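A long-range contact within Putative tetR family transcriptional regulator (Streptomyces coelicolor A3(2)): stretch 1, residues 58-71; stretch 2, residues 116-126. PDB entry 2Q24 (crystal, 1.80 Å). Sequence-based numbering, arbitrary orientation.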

# COMPACT_ATOMS: atom_id res chain seq x y z
N ARG B 58 11.04 -4.39 18.94
CA ARG B 58 10.60 -5.59 18.25
C ARG B 58 9.30 -5.33 17.48
O ARG B 58 9.14 -5.77 16.33
CB ARG B 58 10.40 -6.72 19.26
CG ARG B 58 10.06 -8.05 18.63
CD ARG B 58 9.64 -9.05 19.70
NE ARG B 58 10.81 -9.72 20.27
CZ ARG B 58 11.23 -10.94 19.91
NH1 ARG B 58 10.56 -11.63 18.99
NH2 ARG B 58 12.31 -11.46 20.47
N GLU B 59 8.36 -4.63 18.12
CA GLU B 59 7.10 -4.35 17.44
C GLU B 59 7.25 -3.43 16.21
O GLU B 59 6.48 -3.55 15.25
CB GLU B 59 5.95 -3.91 18.37
CG GLU B 59 6.26 -3.39 19.73
CD GLU B 59 7.07 -4.33 20.61
OE1 GLU B 59 6.56 -5.36 21.09
OE2 GLU B 59 8.24 -4.00 20.83
N ALA B 60 8.23 -2.54 16.24
CA ALA B 60 8.48 -1.70 15.08
C ALA B 60 9.00 -2.57 13.91
O ALA B 60 8.63 -2.37 12.75
CB ALA B 60 9.42 -0.62 15.41
N LEU B 61 9.86 -3.53 14.25
CA LEU B 61 10.36 -4.51 13.25
C LEU B 61 9.24 -5.34 12.66
O LEU B 61 9.13 -5.48 11.45
CB LEU B 61 11.48 -5.41 13.84
CG LEU B 61 12.12 -6.38 12.84
CD1 LEU B 61 12.74 -5.59 11.67
CD2 LEU B 61 13.17 -7.31 13.52
N ILE B 62 8.38 -5.90 13.52
CA ILE B 62 7.24 -6.70 13.05
C ILE B 62 6.34 -5.88 12.14
O ILE B 62 6.00 -6.31 11.05
CB ILE B 62 6.41 -7.19 14.26
CG1 ILE B 62 7.23 -8.21 15.06
CG2 ILE B 62 5.08 -7.83 13.81
CD1 ILE B 62 6.76 -8.36 16.52
N GLU B 63 5.96 -4.68 12.59
CA GLU B 63 5.09 -3.81 11.76
C GLU B 63 5.70 -3.49 10.40
O GLU B 63 5.05 -3.65 9.35
CB GLU B 63 4.73 -2.50 12.49
CG GLU B 63 3.99 -1.57 11.55
CD GLU B 63 3.45 -0.34 12.18
OE1 GLU B 63 3.27 -0.31 13.41
OE2 GLU B 63 3.24 0.63 11.41
N ALA B 64 6.95 -3.02 10.40
CA ALA B 64 7.67 -2.73 9.13
C ALA B 64 7.77 -3.95 8.19
O ALA B 64 7.58 -3.84 6.97
CB ALA B 64 9.07 -2.19 9.43
N ALA B 65 8.06 -5.12 8.77
CA ALA B 65 8.14 -6.38 8.00
C ALA B 65 6.81 -6.72 7.34
O ALA B 65 6.78 -7.02 6.12
CB ALA B 65 8.55 -7.54 8.88
N TYR B 66 5.73 -6.64 8.13
CA TYR B 66 4.39 -6.87 7.57
C TYR B 66 4.08 -5.86 6.44
O TYR B 66 3.61 -6.25 5.38
CB TYR B 66 3.30 -6.84 8.67
CG TYR B 66 1.90 -7.08 8.09
CD1 TYR B 66 1.44 -8.38 7.76
CD2 TYR B 66 1.04 -6.00 7.88
CE1 TYR B 66 0.17 -8.56 7.22
CE2 TYR B 66 -0.22 -6.18 7.36
CZ TYR B 66 -0.63 -7.45 7.02
OH TYR B 66 -1.89 -7.60 6.49
N ARG B 67 4.32 -4.57 6.68
CA ARG B 67 4.00 -3.55 5.69
C ARG B 67 4.81 -3.72 4.44
O ARG B 67 4.33 -3.48 3.32
CB ARG B 67 4.28 -2.16 6.29
CG ARG B 67 3.25 -1.79 7.34
CD ARG B 67 3.56 -0.44 8.02
NE ARG B 67 3.51 0.69 7.08
CZ ARG B 67 3.61 1.95 7.42
NH1 ARG B 67 3.81 2.27 8.71
NH2 ARG B 67 3.55 2.90 6.49
N ASN B 68 6.08 -4.12 4.60
CA ASN B 68 6.92 -4.39 3.45
C ASN B 68 6.40 -5.57 2.64
O ASN B 68 6.43 -5.52 1.40
CB ASN B 68 8.37 -4.68 3.93
CG ASN B 68 9.30 -4.95 2.76
OD1 ASN B 68 9.70 -6.08 2.56
ND2 ASN B 68 9.66 -3.90 2.01
N GLU B 69 5.92 -6.62 3.31
CA GLU B 69 5.38 -7.81 2.64
C GLU B 69 4.14 -7.44 1.78
O GLU B 69 4.01 -7.85 0.62
CB GLU B 69 5.02 -8.89 3.69
CG GLU B 69 4.33 -10.15 3.14
CD GLU B 69 5.26 -11.15 2.49
OE1 GLU B 69 6.49 -10.91 2.41
OE2 GLU B 69 4.74 -12.22 2.06
N VAL B 70 3.26 -6.65 2.37
CA VAL B 70 2.07 -6.12 1.65
C VAL B 70 2.50 -5.30 0.44
O VAL B 70 1.99 -5.49 -0.65
CB VAL B 70 1.22 -5.26 2.62
CG1 VAL B 70 0.08 -4.49 1.86
CG2 VAL B 70 0.60 -6.19 3.73
N ALA B 71 3.44 -4.37 0.63
CA ALA B 71 3.81 -3.50 -0.47
C ALA B 71 4.49 -4.30 -1.59
O ALA B 71 4.20 -4.08 -2.78
CB ALA B 71 4.71 -2.38 0.01
N ALA B 116 -1.10 -4.97 20.89
CA ALA B 116 -1.23 -4.90 22.34
C ALA B 116 -0.30 -3.84 22.92
O ALA B 116 -0.39 -3.49 24.10
CB ALA B 116 -0.95 -6.25 22.98
N SER B 117 0.60 -3.32 22.08
CA SER B 117 1.44 -2.18 22.46
C SER B 117 0.91 -0.87 21.86
O SER B 117 1.55 0.18 21.98
CB SER B 117 2.90 -2.38 22.01
OG SER B 117 3.76 -2.69 23.10
N GLY B 118 -0.26 -0.95 21.23
CA GLY B 118 -0.98 0.24 20.77
C GLY B 118 -0.67 0.63 19.33
O GLY B 118 -1.03 1.73 18.90
N GLY B 119 0.01 -0.26 18.60
CA GLY B 119 0.37 -0.00 17.21
C GLY B 119 -0.60 -0.69 16.26
O GLY B 119 -1.49 -1.44 16.69
N ASP B 120 -0.46 -0.43 14.97
CA ASP B 120 -1.43 -0.98 14.00
C ASP B 120 -0.70 -1.39 12.75
O ASP B 120 -0.40 -0.54 11.91
CB ASP B 120 -2.56 0.02 13.67
CG ASP B 120 -3.39 -0.41 12.42
OD1 ASP B 120 -3.62 -1.63 12.22
OD2 ASP B 120 -3.78 0.47 11.65
N PRO B 121 -0.39 -2.69 12.64
CA PRO B 121 0.39 -3.16 11.51
C PRO B 121 -0.40 -3.07 10.19
O PRO B 121 0.22 -2.98 9.15
CB PRO B 121 0.68 -4.63 11.84
CG PRO B 121 -0.24 -5.00 12.93
CD PRO B 121 -0.74 -3.77 13.59
N TYR B 122 -1.73 -3.05 10.27
CA TYR B 122 -2.57 -3.40 9.09
C TYR B 122 -2.87 -2.21 8.25
O TYR B 122 -2.89 -2.32 7.02
CB TYR B 122 -3.90 -4.03 9.53
CG TYR B 122 -3.68 -5.28 10.34
CD1 TYR B 122 -3.08 -6.40 9.76
CD2 TYR B 122 -4.00 -5.31 11.70
CE1 TYR B 122 -2.84 -7.56 10.50
CE2 TYR B 122 -3.75 -6.47 12.46
CZ TYR B 122 -3.18 -7.58 11.83
OH TYR B 122 -2.93 -8.73 12.54
N GLY B 123 -3.16 -1.08 8.88
CA GLY B 123 -3.43 0.15 8.12
C GLY B 123 -4.46 -0.12 7.03
O GLY B 123 -5.52 -0.71 7.29
N ASP B 124 -4.13 0.33 5.81
CA ASP B 124 -5.02 0.18 4.64
C ASP B 124 -4.61 -1.04 3.82
O ASP B 124 -4.86 -1.08 2.62
CB ASP B 124 -4.99 1.47 3.78
CG ASP B 124 -6.02 2.55 4.32
OD1 ASP B 124 -7.02 2.87 3.65
OD2 ASP B 124 -5.86 3.02 5.43
N SER B 125 -3.90 -2.01 4.44
CA SER B 125 -3.44 -3.21 3.66
C SER B 125 -4.54 -3.92 2.85
O SER B 125 -4.32 -4.29 1.69
CB SER B 125 -2.70 -4.27 4.53
OG SER B 125 -1.66 -3.64 5.22
N ARG B 126 -5.70 -4.13 3.46
CA ARG B 126 -6.78 -4.81 2.78
C ARG B 126 -7.15 -4.02 1.50
O ARG B 126 -7.34 -4.62 0.45
CB ARG B 126 -8.00 -5.01 3.70
CG ARG B 126 -9.15 -5.78 3.03
CD ARG B 126 -10.40 -5.73 3.90
O HOH W 1 1.04 1.76 14.26

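One face of the helix 58-71 packs against a loop that becomes helical at Ser125, and no direct hydrogen bond joins the two; shape and one water do the work. Glu59, Glu63, Tyr66 and Val70 lie three or four residues apart, so the helical repeat brings them to the same side.

Tyr66 has the most area covered by the other stretch, with Pro121 almost level with it. With chi1 at 180° (t), its ring extends from the helix to the loop, CD2 lying 3.4 Å from Pro121 O, which sits at the ring edge, where the C-H groups carry partial positive charge. CD2 also meets Pro121 CB at 4.2 Å, and the compact proline ring packs here without adding a backbone donor. Tyr122, in chi1 m, turns its edge toward the Tyr66 face, the planes at 81° and the centroids 5.4 Å apart. Although its CA-to-CB bond points away, with chi1 m and chi2 at -65° the ring comes back toward the helix, and CD1 lies 3.7 Å from Tyr66 CE2.

Glu63 starts sideways, but t values at chi1 and chi2 extend it along the loop, and CG comes 3.9 Å from Pro121 CA. Its carboxylate has two partners: OE2 forms a salt bridge with Arg67 NH1 at 3.2 Å, one helical turn on, while OE1 accepts from a water at 3.2 Å. That water accepts in turn from Asp120 N, 2.7 Å away, linking helix and loop.

The CA-to-CB bond of Asp120 points away, and its carboxylate serves its own loop: OD1 accepts from Tyr122 N at 3.1 Å, and OD2 from Gly123 N at 3.2 Å. The type II' turn from Tyr122 to Ser125 follows, with Gly123 at a positive phi that favours glycine. Ser125, in chi1 m, donates from OG to Tyr122 O at 2.5 Å. So engaged, the small hydroxyl can sit among carbon atoms, with OG 3.6 Å from Tyr66 CE2 and 3.7 Å from Val70 CG2.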